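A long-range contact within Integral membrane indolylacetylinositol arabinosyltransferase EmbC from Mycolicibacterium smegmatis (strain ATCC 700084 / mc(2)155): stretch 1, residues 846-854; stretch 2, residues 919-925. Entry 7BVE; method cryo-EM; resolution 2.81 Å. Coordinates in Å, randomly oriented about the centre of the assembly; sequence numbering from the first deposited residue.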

# COMPACT_ATOMS: atom_id res chain seq x y z
N LEU A 846 -41.50 24.53 -0.07
CA LEU A 846 -41.42 25.73 -0.88
C LEU A 846 -42.11 25.51 -2.22
O LEU A 846 -41.97 24.45 -2.84
CB LEU A 846 -39.96 26.14 -1.09
CG LEU A 846 -39.70 27.40 -1.90
CD1 LEU A 846 -40.47 28.54 -1.30
CD2 LEU A 846 -38.22 27.72 -1.88
N ARG A 847 -42.87 26.51 -2.65
CA ARG A 847 -43.62 26.43 -3.90
C ARG A 847 -43.63 27.82 -4.52
O ARG A 847 -44.13 28.77 -3.92
CB ARG A 847 -45.03 25.93 -3.64
CG ARG A 847 -45.85 25.72 -4.89
CD ARG A 847 -47.21 25.15 -4.55
NE ARG A 847 -47.10 23.84 -3.93
CZ ARG A 847 -47.47 23.56 -2.69
NH1 ARG A 847 -47.32 22.33 -2.22
NH2 ARG A 847 -47.99 24.51 -1.92
N SER A 848 -43.10 27.93 -5.73
CA SER A 848 -42.77 29.23 -6.30
C SER A 848 -43.98 29.85 -7.00
O SER A 848 -45.12 29.42 -6.85
CB SER A 848 -41.61 29.09 -7.28
OG SER A 848 -41.33 30.33 -7.89
N ALA A 849 -43.70 30.92 -7.75
CA ALA A 849 -44.69 31.55 -8.61
C ALA A 849 -44.60 30.93 -10.00
O ALA A 849 -43.78 30.04 -10.26
CB ALA A 849 -44.48 33.06 -8.66
N TRP A 850 -45.42 31.40 -10.93
CA TRP A 850 -45.38 30.92 -12.30
C TRP A 850 -44.43 31.80 -13.10
O TRP A 850 -44.56 33.03 -13.09
CB TRP A 850 -46.78 30.92 -12.92
CG TRP A 850 -47.69 29.92 -12.30
CD1 TRP A 850 -48.67 30.17 -11.39
CD2 TRP A 850 -47.69 28.51 -12.52
NE1 TRP A 850 -49.29 29.00 -11.04
CE2 TRP A 850 -48.71 27.97 -11.72
CE3 TRP A 850 -46.94 27.65 -13.32
CZ2 TRP A 850 -48.99 26.61 -11.70
CZ3 TRP A 850 -47.22 26.30 -13.30
CH2 TRP A 850 -48.24 25.79 -12.49
N TYR A 851 -43.48 31.18 -13.78
CA TYR A 851 -42.50 31.89 -14.59
C TYR A 851 -42.78 31.66 -16.06
O TYR A 851 -42.96 30.52 -16.49
CB TYR A 851 -41.08 31.43 -14.27
CG TYR A 851 -40.59 31.84 -12.91
CD1 TYR A 851 -40.22 33.15 -12.66
CD2 TYR A 851 -40.47 30.92 -11.89
CE1 TYR A 851 -39.76 33.53 -11.43
CE2 TYR A 851 -40.02 31.29 -10.65
CZ TYR A 851 -39.66 32.60 -10.43
OH TYR A 851 -39.20 32.98 -9.19
N ARG A 852 -42.79 32.75 -16.83
CA ARG A 852 -43.03 32.67 -18.26
C ARG A 852 -41.84 32.03 -18.97
O ARG A 852 -40.68 32.34 -18.68
CB ARG A 852 -43.27 34.08 -18.81
CG ARG A 852 -43.58 34.15 -20.28
CD ARG A 852 -44.96 33.64 -20.57
NE ARG A 852 -46.00 34.51 -20.03
CZ ARG A 852 -47.28 34.17 -19.94
NH1 ARG A 852 -48.16 35.02 -19.44
NH2 ARG A 852 -47.68 32.97 -20.34
N LEU A 853 -42.13 31.12 -19.92
CA LEU A 853 -41.11 30.49 -20.74
C LEU A 853 -40.96 31.22 -22.08
O LEU A 853 -41.95 31.72 -22.62
CB LEU A 853 -41.41 29.02 -21.01
CG LEU A 853 -41.18 28.04 -19.87
CD1 LEU A 853 -41.69 26.68 -20.27
CD2 LEU A 853 -39.71 27.95 -19.60
N PRO A 854 -39.76 31.29 -22.63
CA PRO A 854 -39.53 32.05 -23.86
C PRO A 854 -39.97 31.27 -25.10
O PRO A 854 -40.52 30.18 -25.02
CB PRO A 854 -38.01 32.25 -23.87
CG PRO A 854 -37.57 31.97 -22.48
CD PRO A 854 -38.49 30.92 -22.00
N GLU A 919 -45.52 22.15 -25.45
CA GLU A 919 -46.75 22.89 -25.21
C GLU A 919 -46.74 23.61 -23.88
O GLU A 919 -47.70 24.34 -23.58
CB GLU A 919 -47.96 21.95 -25.28
CG GLU A 919 -48.10 21.00 -24.10
CD GLU A 919 -47.42 19.66 -24.32
OE1 GLU A 919 -46.60 19.54 -25.25
OE2 GLU A 919 -47.71 18.71 -23.56
N ALA A 920 -45.71 23.43 -23.06
CA ALA A 920 -45.64 24.10 -21.78
C ALA A 920 -45.31 25.57 -21.96
O ALA A 920 -44.58 25.95 -22.88
CB ALA A 920 -44.60 23.44 -20.88
N THR A 921 -45.86 26.39 -21.07
CA THR A 921 -45.70 27.83 -21.22
C THR A 921 -45.19 28.45 -19.93
O THR A 921 -44.44 29.43 -19.95
CB THR A 921 -47.04 28.45 -21.64
OG1 THR A 921 -47.53 27.78 -22.80
CG2 THR A 921 -46.88 29.93 -21.97
N GLN A 922 -45.57 27.86 -18.80
CA GLN A 922 -45.27 28.42 -17.49
C GLN A 922 -44.73 27.32 -16.59
O GLN A 922 -45.26 26.21 -16.60
CB GLN A 922 -46.53 29.04 -16.86
CG GLN A 922 -47.14 30.15 -17.69
CD GLN A 922 -48.40 30.69 -17.09
OE1 GLN A 922 -48.82 30.26 -16.02
NE2 GLN A 922 -49.04 31.62 -17.79
N ILE A 923 -43.68 27.62 -15.83
CA ILE A 923 -43.09 26.65 -14.92
C ILE A 923 -43.15 27.19 -13.49
O ILE A 923 -43.49 28.35 -13.26
CB ILE A 923 -41.65 26.28 -15.30
CG1 ILE A 923 -40.74 27.49 -15.20
CG2 ILE A 923 -41.59 25.71 -16.68
CD1 ILE A 923 -39.28 27.14 -15.33
N ARG A 924 -42.78 26.34 -12.54
CA ARG A 924 -42.88 26.67 -11.13
C ARG A 924 -41.96 25.74 -10.35
O ARG A 924 -41.92 24.54 -10.63
CB ARG A 924 -44.32 26.53 -10.64
CG ARG A 924 -44.55 26.99 -9.22
CD ARG A 924 -46.02 26.98 -8.84
NE ARG A 924 -46.56 25.64 -8.68
CZ ARG A 924 -47.85 25.38 -8.49
NH1 ARG A 924 -48.73 26.37 -8.43
NH2 ARG A 924 -48.27 24.13 -8.36
N LEU A 925 -41.21 26.29 -9.42
CA LEU A 925 -40.27 25.47 -8.63
C LEU A 925 -41.04 24.79 -7.51
O LEU A 925 -42.13 25.20 -7.21
CB LEU A 925 -39.17 26.37 -8.07
CG LEU A 925 -38.02 26.70 -9.01
CD1 LEU A 925 -37.38 28.01 -8.63
CD2 LEU A 925 -36.98 25.62 -8.96

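The two stretches form a short antiparallel β pairing, held by four backbone hydrogen bonds and flanked by an arginine packed against a tryptophan ring and by a small apolar cluster. At its centre, Tyr 851 and Ile 923 form a hydrogen-bonded pair: Tyr 851 N donates to Ile 923 O at 2.9 Å, and Ile 923 N returns the bond to Tyr 851 O at 3.1 Å, both nearly linear. The next pair, Arg 852 with Gln 922, is non-hydrogen-bonded, as the antiparallel alternation requires, and its CA atoms approach to 4.9 Å. Bonding resumes where Leu 853 N meets Thr 921 O at 2.9 Å. Toward the other end the register slips: Ser 848 CA lies nearest Leu 925 CA, while Trp 850 CA lies nearest Arg 924 CA, leaving Ala 849 as the extra residue. Beyond it, Ser 848 N reaches Leu 925 O at 3.3 Å, and the Ser 848 CB, directed toward stretch 2, lies 3.7 Å from Leu 925 CB.

Arg 924 has more of its surface covered by the other stretch than any other residue here. Its CB sits over the six-membered ring of Trp 850, 4.1 Å from the centroid, a CH-π contact suited to an electron-rich indole. Farther out, its flat guanidinium has Trp 850 CZ2 over one face, 3.3 Å from Arg 924 NH1, and Arg 847 CG over the opposite face, 3.9 Å from Arg 924 NE. Thus a long arginine offers both aliphatic and planar surfaces for packing, while its guanidinium nitrogens find hydrogen bonds elsewhere in the structure.

Leu 853 points toward stretch 2, where its CD1 meets Ile 923 CG2 at 3.7 Å; branched, apolar side chains suit this buried position. On the same sheet face as Ile 923, Tyr 851 contributes its CB, 4.1 Å from Ile 923 CG1.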